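Local coordinates for protein alpha-galactosidase (Lactobacillus brevis, PDB 3MI6) that probably hydrolyses terminal, non-reducing alpha-D-galactose residues in alpha-galactosides such as galactose oligosaccharides, galactomannans and galactolipids, at residues 336-341 against 549-554. Sequence-based numbering, arbitrary orientation.
Sequences NWEATY and DDTDAA
Glu338, carried by the short helix 337-340, and Thr551 reach for each other from opposite directions and join two strand-to-helix connections of the catalytic barrel with one buried side-chain hydrogen bond, a compact example of how such connections can be linked across the mouth of a TIM barrel. The hydroxyl OG1 of Thr551 donates to OE2 of Glu338 at 3.0 Å, meeting the syn lone pair of that oxygen, on the side of OE1. Glu338 spans the gap with its CG anti to the carbonyl carbon (chi1 -66°) and the chain extended beyond it, so the carboxylate reaches Thr551 while the nearest CA atoms, those of Glu338 and Thr551, remain 9.8 Å apart. The methyl CG2 of Thr551 lies 3.4 Å from the same OE2. Ser577 is a second hydrogen-bond partner of the Thr551 hydroxyl and probably helps fix its rotation. Glu605 brings another carboxylate close to OE2 of Glu338, which may raise the proton affinity of the pair.

Away from this tight polar junction the contact is loose. Asp549, predicted to be the proton donor, comes near mainly through its backbone, with its O 4.1 Å from Glu338 OE2; its carboxylate instead accepts from Trp200, a predicted substrate-binding residue, and from Trp546. NE1 of the partly exposed Trp337 indole stays 5.1 Å from OD1 of Asp549, and the ring packs within its own segment, where CD1 of Tyr341 sits 3.4 Å above the plane of the Trp337 ring, near its rim.

Thr551 sits inside an Asx turn, in which OD1 of Asp550 accepts from the backbone N of Asp552, the N-cap of helix 553-566. Segment 336-341 follows strand 333-335, the first of the barrel, and 549-554 follows the sixth strand, 544-546, and runs into the first turn of helix 553-566.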
ATOM      1  N   ASN D 336     -43.487   6.183  17.241  1.00 54.30           N
ATOM      2  CA  ASN D 336     -44.063   4.845  17.477  1.00 57.42           C
ATOM      3  C   ASN D 336     -43.807   3.779  16.392  1.00 55.70           C
ATOM      4  O   ASN D 336     -44.327   2.669  16.478  1.00 55.03           O
ATOM      5  CB  ASN D 336     -45.563   4.947  17.715  1.00 54.16           C
ATOM      6  CG  ASN D 336     -46.311   5.390  16.480  1.00 56.07           C
ATOM      7  OD1 ASN D 336     -46.063   6.473  15.961  1.00 54.46           O
ATOM      8  ND2 ASN D 336     -47.227   4.555  15.998  1.00 56.85           N
ATOM      9  N   TRP D 337     -43.001   4.121  15.389  1.00 55.51           N
ATOM     10  CA  TRP D 337     -42.723   3.229  14.262  1.00 57.05           C
ATOM     11  C   TRP D 337     -42.180   1.853  14.687  1.00 61.31           C
ATOM     12  O   TRP D 337     -42.917   0.869  14.640  1.00 63.15           O
ATOM     13  CB  TRP D 337     -41.818   3.917  13.217  1.00 57.31           C
ATOM     14  CG  TRP D 337     -41.310   3.004  12.101  1.00 61.20           C
ATOM     15  CD1 TRP D 337     -40.011   2.797  11.744  1.00 61.56           C
ATOM     16  CD2 TRP D 337     -42.096   2.177  11.225  1.00 62.68           C
ATOM     17  NE1 TRP D 337     -39.935   1.902  10.706  1.00 61.91           N
ATOM     18  CE2 TRP D 337     -41.199   1.509  10.365  1.00 58.65           C
ATOM     19  CE3 TRP D 337     -43.468   1.936  11.087  1.00 64.56           C
ATOM     20  CZ2 TRP D 337     -41.622   0.628   9.380  1.00 60.37           C
ATOM     21  CZ3 TRP D 337     -43.889   1.058  10.107  1.00 66.75           C
ATOM     22  CH2 TRP D 337     -42.965   0.414   9.264  1.00 65.84           C
ATOM     23  N   GLU D 338     -40.908   1.783  15.096  1.00 62.12           N
ATOM     24  CA  GLU D 338     -40.287   0.518  15.539  1.00 62.58           C
ATOM     25  C   GLU D 338     -40.884   0.001  16.865  1.00 62.97           C
ATOM     26  O   GLU D 338     -40.542  -1.092  17.346  1.00 60.33           O
ATOM     27  CB  GLU D 338     -38.757   0.658  15.677  1.00 61.28           C
ATOM     28  CG  GLU D 338     -37.974   0.917  14.374  1.00 59.39           C
ATOM     29  CD  GLU D 338     -36.437   0.911  14.585  1.00 56.54           C
ATOM     30  OE1 GLU D 338     -35.934  -0.008  15.283  1.00 48.94           O
ATOM     31  OE2 GLU D 338     -35.739   1.819  14.050  1.00 51.51           O
ATOM     32  N   ALA D 339     -41.782   0.797  17.442  1.00 61.51           N
ATOM     33  CA  ALA D 339     -42.417   0.471  18.709  1.00 59.16           C
ATOM     34  C   ALA D 339     -43.690  -0.337  18.527  1.00 59.85           C
ATOM     35  O   ALA D 339     -43.961  -1.243  19.304  1.00 61.31           O
ATOM     36  CB  ALA D 339     -42.710   1.740  19.481  1.00 59.45           C
ATOM     37  N   THR D 340     -44.471  -0.005  17.502  1.00 63.03           N
ATOM     38  CA  THR D 340     -45.764  -0.656  17.287  1.00 67.99           C
ATOM     39  C   THR D 340     -45.833  -1.184  15.841  1.00 71.60           C
ATOM     40  O   THR D 340     -46.417  -2.241  15.580  1.00 74.37           O
ATOM     41  CB  THR D 340     -46.937   0.219  17.825  1.00 66.84           C
ATOM     42  OG1 THR D 340     -46.755   1.575  17.404  1.00 64.54           O
ATOM     43  CG2 THR D 340     -47.015   0.173  19.350  1.00 62.46           C
ATOM     44  N   TYR D 341     -45.236  -0.453  14.907  1.00 70.38           N
ATOM     45  CA  TYR D 341     -45.523  -0.548  13.474  1.00 70.16           C
ATOM     46  C   TYR D 341     -47.023  -0.288  13.288  1.00 69.87           C
ATOM     47  O   TYR D 341     -47.603   0.514  14.022  1.00 69.04           O
ATOM     48  CB  TYR D 341     -45.108  -1.917  12.922  1.00 69.90           C
ATOM     49  CG  TYR D 341     -43.606  -2.156  13.053  1.00 71.53           C
ATOM     50  CD1 TYR D 341     -42.715  -1.621  12.122  1.00 66.66           C
ATOM     51  CD2 TYR D 341     -43.076  -2.895  14.118  1.00 70.43           C
ATOM     52  CE1 TYR D 341     -41.340  -1.825  12.234  1.00 65.53           C
ATOM     53  CE2 TYR D 341     -41.696  -3.105  14.239  1.00 67.72           C
ATOM     54  CZ  TYR D 341     -40.835  -2.565  13.292  1.00 67.69           C
ATOM     55  OH  TYR D 341     -39.472  -2.754  13.393  1.00 60.76           O
ATOM     56  N   ASP D 549     -32.412   4.381   8.280  1.00 32.58           N
ATOM     57  CA  ASP D 549     -33.357   3.473   8.901  1.00 34.82           C
ATOM     58  C   ASP D 549     -32.640   2.539   9.857  1.00 38.14           C
ATOM     59  O   ASP D 549     -33.239   2.003  10.792  1.00 43.19           O
ATOM     60  CB  ASP D 549     -34.097   2.652   7.859  1.00 35.25           C
ATOM     61  CG  ASP D 549     -35.459   3.209   7.559  1.00 37.58           C
ATOM     62  OD1 ASP D 549     -35.937   4.017   8.384  1.00 33.77           O
ATOM     63  OD2 ASP D 549     -36.040   2.844   6.500  1.00 40.95           O
ATOM     64  N   ASP D 550     -31.354   2.332   9.611  1.00 37.17           N
ATOM     65  CA  ASP D 550     -30.541   1.561  10.529  1.00 38.46           C
ATOM     66  C   ASP D 550     -30.318   2.388  11.796  1.00 38.08           C
ATOM     67  O   ASP D 550     -29.625   3.410  11.758  1.00 35.83           O
ATOM     68  CB  ASP D 550     -29.206   1.194   9.882  1.00 33.69           C
ATOM     69  CG  ASP D 550     -28.412   0.211  10.711  1.00 35.95           C
ATOM     70  OD1 ASP D 550     -28.632   0.124  11.941  1.00 40.21           O
ATOM     71  OD2 ASP D 550     -27.563  -0.497  10.135  1.00 38.97           O
ATOM     72  N   THR D 551     -30.916   1.940  12.904  1.00 37.73           N
ATOM     73  CA  THR D 551     -30.790   2.605  14.201  1.00 36.25           C
ATOM     74  C   THR D 551     -29.985   1.771  15.205  1.00 38.43           C
ATOM     75  O   THR D 551     -30.063   2.008  16.426  1.00 35.92           O
ATOM     76  CB  THR D 551     -32.176   2.902  14.820  1.00 37.57           C
ATOM     77  OG1 THR D 551     -32.869   1.669  15.065  1.00 38.27           O
ATOM     78  CG2 THR D 551     -32.997   3.744  13.885  1.00 37.25           C
ATOM     79  N   ASP D 552     -29.238   0.783  14.703  1.00 36.42           N
ATOM     80  CA  ASP D 552     -28.269   0.089  15.543  1.00 35.64           C
ATOM     81  C   ASP D 552     -27.097   1.005  15.936  1.00 34.48           C
ATOM     82  O   ASP D 552     -26.574   1.741  15.090  1.00 33.37           O
ATOM     83  CB  ASP D 552     -27.708  -1.137  14.842  1.00 35.69           C
ATOM     84  CG  ASP D 552     -26.613  -1.811  15.664  1.00 35.26           C
ATOM     85  OD1 ASP D 552     -26.945  -2.439  16.687  1.00 35.24           O
ATOM     86  OD2 ASP D 552     -25.422  -1.690  15.308  1.00 35.09           O
ATOM     87  N   ALA D 553     -26.672   0.938  17.201  1.00 33.87           N
ATOM     88  CA  ALA D 553     -25.563   1.768  17.691  1.00 34.21           C
ATOM     89  C   ALA D 553     -24.260   1.590  16.890  1.00 32.89           C
ATOM     90  O   ALA D 553     -23.678   2.565  16.411  1.00 32.95           O
ATOM     91  CB  ALA D 553     -25.314   1.526  19.169  1.00 29.43           C
ATOM     92  N   ALA D 554     -23.813   0.353  16.742  1.00 30.43           N
ATOM     93  CA  ALA D 554     -22.584   0.078  16.013  1.00 29.77           C
ATOM     94  C   ALA D 554     -22.635   0.548  14.563  1.00 32.23           C
ATOM     95  O   ALA D 554     -21.706   1.170  14.090  1.00 32.64           O
ATOM     96  CB  ALA D 554     -22.258  -1.405  16.075  1.00 33.39           C
TER